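Local atomic coordinates of beta-phosphoglucomutase (Clostridium difficile, PDB entry 4GIB), a protein that probably interconverts beta-D-glucose 1-phosphate and beta-D-glucose 6-phosphate, as a magnesium-dependent phosphomutase of the HAD-like superfamily. Residues A[186-198]-A[206-219]. Sequence-based numbering, arbitrary orientation.
With NA (sodium ion), chain D; NA (sodium ion), chain C.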
loop_
_atom_site.group_PDB
_atom_site.type_symbol
_atom_site.label_atom_id
_atom_site.label_comp_id
_atom_site.label_asym_id
_atom_site.label_seq_id
_atom_site.Cartn_x
_atom_site.Cartn_y
_atom_site.Cartn_z
ATOM N N ASN A 186 -6.667 11.131 -15.224
ATOM C CA ASN A 186 -6.676 12.307 -14.369
ATOM C C ASN A 186 -6.887 11.878 -12.910
ATOM O O ASN A 186 -7.871 11.192 -12.591
ATOM C CB ASN A 186 -7.773 13.266 -14.804
ATOM C CG ASN A 186 -7.765 14.565 -14.016
ATOM O OD1 ASN A 186 -7.010 14.725 -13.058
ATOM N ND2 ASN A 186 -8.626 15.500 -14.413
ATOM N N PRO A 187 -5.961 12.269 -12.023
ATOM C CA PRO A 187 -6.067 11.939 -10.609
ATOM C C PRO A 187 -7.396 12.377 -9.988
ATOM O O PRO A 187 -7.929 11.686 -9.101
ATOM C CB PRO A 187 -4.908 12.715 -9.976
ATOM C CG PRO A 187 -3.960 12.954 -11.045
ATOM C CD PRO A 187 -4.722 13.011 -12.324
ATOM N N GLN A 188 -7.932 13.503 -10.449
ATOM C CA GLN A 188 -9.220 14.009 -9.937
ATOM C C GLN A 188 -10.376 13.029 -10.184
ATOM O O GLN A 188 -11.421 13.116 -9.543
ATOM C CB GLN A 188 -9.539 15.381 -10.537
ATOM C CG GLN A 188 -8.551 16.467 -10.090
ATOM C CD GLN A 188 -8.860 17.831 -10.671
ATOM O OE1 GLN A 188 -9.702 17.969 -11.561
ATOM N NE2 GLN A 188 -8.168 18.850 -10.177
ATOM N N ASN A 189 -10.173 12.089 -11.103
ATOM C CA ASN A 189 -11.193 11.095 -11.418
ATOM C C ASN A 189 -10.805 9.709 -10.924
ATOM O O ASN A 189 -11.402 8.708 -11.327
ATOM C CB ASN A 189 -11.441 11.087 -12.920
ATOM C CG ASN A 189 -11.945 12.428 -13.428
ATOM O OD1 ASN A 189 -11.452 12.952 -14.427
ATOM N ND2 ASN A 189 -12.899 13.012 -12.706
ATOM N N CYS A 190 -9.809 9.665 -10.037
ATOM C CA CYS A 190 -9.316 8.419 -9.482
ATOM C C CYS A 190 -9.780 8.213 -8.057
ATOM O O CYS A 190 -10.039 9.165 -7.348
ATOM C CB CYS A 190 -7.781 8.396 -9.493
ATOM S SG CYS A 190 -7.071 8.353 -11.112
ATOM N N ILE A 191 -9.892 6.946 -7.664
ATOM C CA ILE A 191 -10.276 6.554 -6.312
ATOM C C ILE A 191 -9.041 5.836 -5.800
ATOM O O ILE A 191 -8.532 4.933 -6.480
ATOM C CB ILE A 191 -11.420 5.487 -6.262
ATOM C CG1 ILE A 191 -12.643 5.857 -7.107
ATOM C CG2 ILE A 191 -11.830 5.219 -4.802
ATOM C CD1 ILE A 191 -13.723 6.633 -6.400
ATOM N N GLY A 192 -8.552 6.228 -4.631
ATOM C CA GLY A 192 -7.403 5.569 -4.010
ATOM C C GLY A 192 -7.891 4.841 -2.752
ATOM O O GLY A 192 -8.583 5.455 -1.910
ATOM N N ILE A 193 -7.553 3.546 -2.632
ATOM C CA ILE A 193 -7.949 2.721 -1.474
ATOM C C ILE A 193 -6.737 2.318 -0.604
ATOM O O ILE A 193 -5.729 1.809 -1.113
ATOM C CB ILE A 193 -8.741 1.488 -1.910
ATOM C CG1 ILE A 193 -9.906 1.941 -2.813
ATOM C CG2 ILE A 193 -9.191 0.706 -0.695
ATOM C CD1 ILE A 193 -10.974 0.931 -3.024
ATOM N N GLU A 194 -6.872 2.496 0.713
ATOM C CA GLU A 194 -5.751 2.301 1.632
ATOM C C GLU A 194 -6.205 2.010 3.078
ATOM O O GLU A 194 -7.364 2.265 3.428
ATOM C CB GLU A 194 -4.936 3.594 1.546
ATOM C CG GLU A 194 -3.723 3.721 2.350
ATOM C CD GLU A 194 -2.711 2.640 2.094
ATOM O OE1 GLU A 194 -3.051 1.447 2.324
ATOM O OE2 GLU A 194 -1.561 2.984 1.718
ATOM N N ASP A 195 -5.309 1.447 3.901
ATOM C CA ASP A 195 -5.624 1.123 5.311
ATOM C C ASP A 195 -4.759 1.858 6.348
ATOM O O ASP A 195 -4.876 1.593 7.547
ATOM C CB ASP A 195 -5.498 -0.390 5.578
ATOM C CG ASP A 195 -4.033 -0.862 5.670
ATOM O OD1 ASP A 195 -3.149 -0.204 5.090
ATOM O OD2 ASP A 195 -3.765 -1.898 6.324
ATOM N N ALA A 196 -3.866 2.739 5.908
ATOM C CA ALA A 196 -2.996 3.481 6.843
ATOM C C ALA A 196 -3.148 4.958 6.580
ATOM O O ALA A 196 -3.381 5.371 5.446
ATOM C CB ALA A 196 -1.549 3.053 6.696
ATOM N N SER A 197 -3.028 5.750 7.641
ATOM C CA SER A 197 -3.193 7.192 7.559
ATOM C C SER A 197 -2.197 7.879 6.602
ATOM O O SER A 197 -2.541 8.861 5.955
ATOM C CB SER A 197 -3.097 7.795 8.963
ATOM O OG SER A 197 -1.884 7.405 9.591
ATOM N N ALA A 198 -0.975 7.371 6.521
ATOM C CA ALA A 198 0.027 7.956 5.631
ATOM C C ALA A 198 -0.422 7.820 4.175
ATOM O O ALA A 198 -0.252 8.731 3.366
ATOM C CB ALA A 198 1.393 7.293 5.836
ATOM N N ALA A 206 -2.546 13.634 -3.732
ATOM C CA ALA A 206 -2.572 13.412 -5.190
ATOM C C ALA A 206 -3.883 13.926 -5.831
ATOM O O ALA A 206 -4.116 13.725 -7.025
ATOM C CB ALA A 206 -2.400 11.917 -5.509
ATOM N N ASN A 207 -4.723 14.576 -5.029
ATOM C CA ASN A 207 -6.018 15.124 -5.455
ATOM C C ASN A 207 -7.002 14.054 -5.916
ATOM O O ASN A 207 -7.755 14.269 -6.853
ATOM C CB ASN A 207 -5.842 16.233 -6.513
ATOM C CG ASN A 207 -5.188 17.480 -5.946
ATOM O OD1 ASN A 207 -5.182 17.693 -4.732
ATOM N ND2 ASN A 207 -4.645 18.322 -6.822
ATOM N N MET A 208 -7.001 12.916 -5.221
ATOM C CA MET A 208 -7.881 11.786 -5.525
ATOM C C MET A 208 -8.896 11.565 -4.404
ATOM O O MET A 208 -8.748 12.095 -3.302
ATOM C CB MET A 208 -7.064 10.498 -5.676
ATOM C CG MET A 208 -5.895 10.581 -6.636
ATOM S SD MET A 208 -5.064 8.974 -6.726
ATOM C CE MET A 208 -3.932 9.212 -8.095
ATOM N N PHE A 209 -9.916 10.758 -4.696
ATOM C CA PHE A 209 -10.937 10.408 -3.719
ATOM C C PHE A 209 -10.326 9.317 -2.846
ATOM O O PHE A 209 -9.924 8.285 -3.351
ATOM C CB PHE A 209 -12.210 9.943 -4.430
ATOM C CG PHE A 209 -13.310 9.502 -3.511
ATOM C CD1 PHE A 209 -13.917 10.397 -2.653
ATOM C CD2 PHE A 209 -13.783 8.208 -3.555
ATOM C CE1 PHE A 209 -14.961 9.997 -1.817
ATOM C CE2 PHE A 209 -14.825 7.798 -2.732
ATOM C CZ PHE A 209 -15.411 8.691 -1.859
ATOM N N SER A 210 -10.225 9.561 -1.538
ATOM C CA SER A 210 -9.571 8.610 -0.656
ATOM C C SER A 210 -10.576 7.716 0.072
ATOM O O SER A 210 -11.577 8.199 0.612
ATOM C CB SER A 210 -8.667 9.346 0.339
ATOM O OG SER A 210 -9.419 10.194 1.218
ATOM N N VAL A 211 -10.317 6.410 0.040
ATOM C CA VAL A 211 -11.148 5.421 0.737
ATOM C C VAL A 211 -10.258 4.701 1.750
ATOM O O VAL A 211 -9.242 4.068 1.381
ATOM C CB VAL A 211 -11.758 4.391 -0.217
ATOM C CG1 VAL A 211 -12.668 3.412 0.556
ATOM C CG2 VAL A 211 -12.531 5.093 -1.340
ATOM N N GLY A 212 -10.626 4.832 3.022
ATOM C CA GLY A 212 -9.893 4.218 4.120
ATOM C C GLY A 212 -10.608 2.976 4.624
ATOM O O GLY A 212 -11.849 2.927 4.687
ATOM N N VAL A 213 -9.819 1.961 4.972
ATOM C CA VAL A 213 -10.350 0.697 5.470
ATOM C C VAL A 213 -9.760 0.373 6.820
ATOM O O VAL A 213 -8.571 0.067 6.924
ATOM C CB VAL A 213 -10.016 -0.475 4.523
ATOM C CG1 VAL A 213 -10.599 -1.770 5.070
ATOM C CG2 VAL A 213 -10.544 -0.203 3.136
ATOM N N GLY A 214 -10.598 0.418 7.855
ATOM C CA GLY A 214 -10.163 0.117 9.206
ATOM C C GLY A 214 -10.756 1.069 10.225
ATOM O O GLY A 214 -11.897 1.509 10.086
ATOM N N ASN A 215 -9.962 1.373 11.250
ATOM C CA ASN A 215 -10.339 2.269 12.335
ATOM C C ASN A 215 -10.681 3.661 11.822
ATOM O O ASN A 215 -9.917 4.258 11.055
ATOM C CB ASN A 215 -9.179 2.371 13.336
ATOM C CG ASN A 215 -9.433 3.395 14.429
ATOM O OD1 ASN A 215 -10.578 3.649 14.810
ATOM N ND2 ASN A 215 -8.358 3.979 14.951
ATOM N N TYR A 216 -11.816 4.189 12.270
ATOM C CA TYR A 216 -12.245 5.496 11.820
ATOM C C TYR A 216 -11.376 6.622 12.343
ATOM O O TYR A 216 -11.071 7.559 11.610
ATOM C CB TYR A 216 -13.685 5.782 12.222
ATOM C CG TYR A 216 -14.076 7.200 11.902
ATOM C CD1 TYR A 216 -14.595 7.527 10.662
ATOM C CD2 TYR A 216 -13.894 8.223 12.829
ATOM C CE1 TYR A 216 -14.941 8.822 10.351
ATOM C CE2 TYR A 216 -14.233 9.527 12.524
ATOM C CZ TYR A 216 -14.759 9.821 11.278
ATOM O OH TYR A 216 -15.110 11.111 10.943
ATOM N N GLU A 217 -10.989 6.535 13.609
ATOM C CA GLU A 217 -10.213 7.597 14.226
ATOM C C GLU A 217 -8.850 7.763 13.565
ATOM O O GLU A 217 -8.377 8.882 13.392
ATOM C CB GLU A 217 -10.053 7.356 15.726
ATOM C CG GLU A 217 -9.578 8.596 16.497
ATOM C CD GLU A 217 -10.569 9.762 16.409
ATOM O OE1 GLU A 217 -11.790 9.537 16.585
ATOM O OE2 GLU A 217 -10.119 10.906 16.181
ATOM N N ASN A 218 -8.232 6.654 13.175
ATOM C CA ASN A 218 -6.925 6.704 12.555
ATOM C C ASN A 218 -7.023 7.089 11.086
ATOM O O ASN A 218 -6.053 7.584 10.509
ATOM C CB ASN A 218 -6.226 5.353 12.650
ATOM C CG ASN A 218 -4.741 5.444 12.316
ATOM O OD1 ASN A 218 -4.300 5.011 11.250
ATOM N ND2 ASN A 218 -3.972 6.056 13.214
ATOM N N LEU A 219 -8.186 6.857 10.480
ATOM C CA LEU A 219 -8.376 7.160 9.066
ATOM C C LEU A 219 -9.334 8.347 8.845
ATOM O O LEU A 219 -9.928 8.474 7.780
ATOM C CB LEU A 219 -8.871 5.906 8.333
ATOM C CG LEU A 219 -7.984 4.659 8.499
ATOM C CD1 LEU A 219 -8.683 3.430 7.934
ATOM C CD2 LEU A 219 -6.584 4.847 7.867
HETATM NA NA NA D . -1.890 -0.269 3.148
HETATM NA NA NA C . -9.429 13.632 -1.495
HETATM O O HOH W 1 -9.483 15.441 -0.033
HETATM O O HOH W 2 -7.846 15.315 -2.064
HETATM O O HOH W 3 0.073 -0.150 4.044
#
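Cys-190 O accepts from Phe-209 N at 3.1 Å, the first of five backbone bonds that join strands 190-194 and 209-213 in parallel. Gly-192 and Glu-194 each donate N-H (to Phe-209 O and Val-211 O) and accept at C=O (from Val-211 N and Val-213 N). Ile-191, Ile-193, Phe-209 and Val-211 line one face of the sheet. There Ile-191 lies alongside Phe-209, with Ile-191 CD1 3.3 Å from Phe-209 CD2, while Ile-191 CG2 meets Val-211 CG2 at 3.5 Å. Ile-193 runs beside Val-211 and reaches Val-213 with CG2.

Just before strand 209-213, Met-208 packs against the 3-10 turn at 187-188 and Cys-190. Its CB lies near the carbonyl oxygens of Pro-187 and Cys-190, and CG is 3.4 Å from Pro-187 O. SD follows at 3.9 Å from Cys-190 CB, and CE ends near the CB atoms of Pro-187 and Cys-190. Extended beyond CG (chi2 -179°), the chain lies along these residues; the backbone O of Met-208 binds a sodium ion, with the OD1 atoms of Asn-204 and Asn-223 and two waters.

At the other end, Glu-194 bends at chi2 (57°), and its OE1 both binds a second sodium ion at 2.2 Å and accepts from Asp-195 N. Asp-195 OD1 binds the same ion, completed by Asp-32, Asp-34 and a water, while Glu-194 OE2 is salt-bridged to Lys-170 and Asp-195 OD2 to Lys-68. With helix 197-205 as the crossover, this is a beta-alpha-beta unit of the Rossmann-like HAD core, carrying its acidic metal site at and just beyond the C-terminal end of strand 190-194, where magnesium probably binds during catalysis.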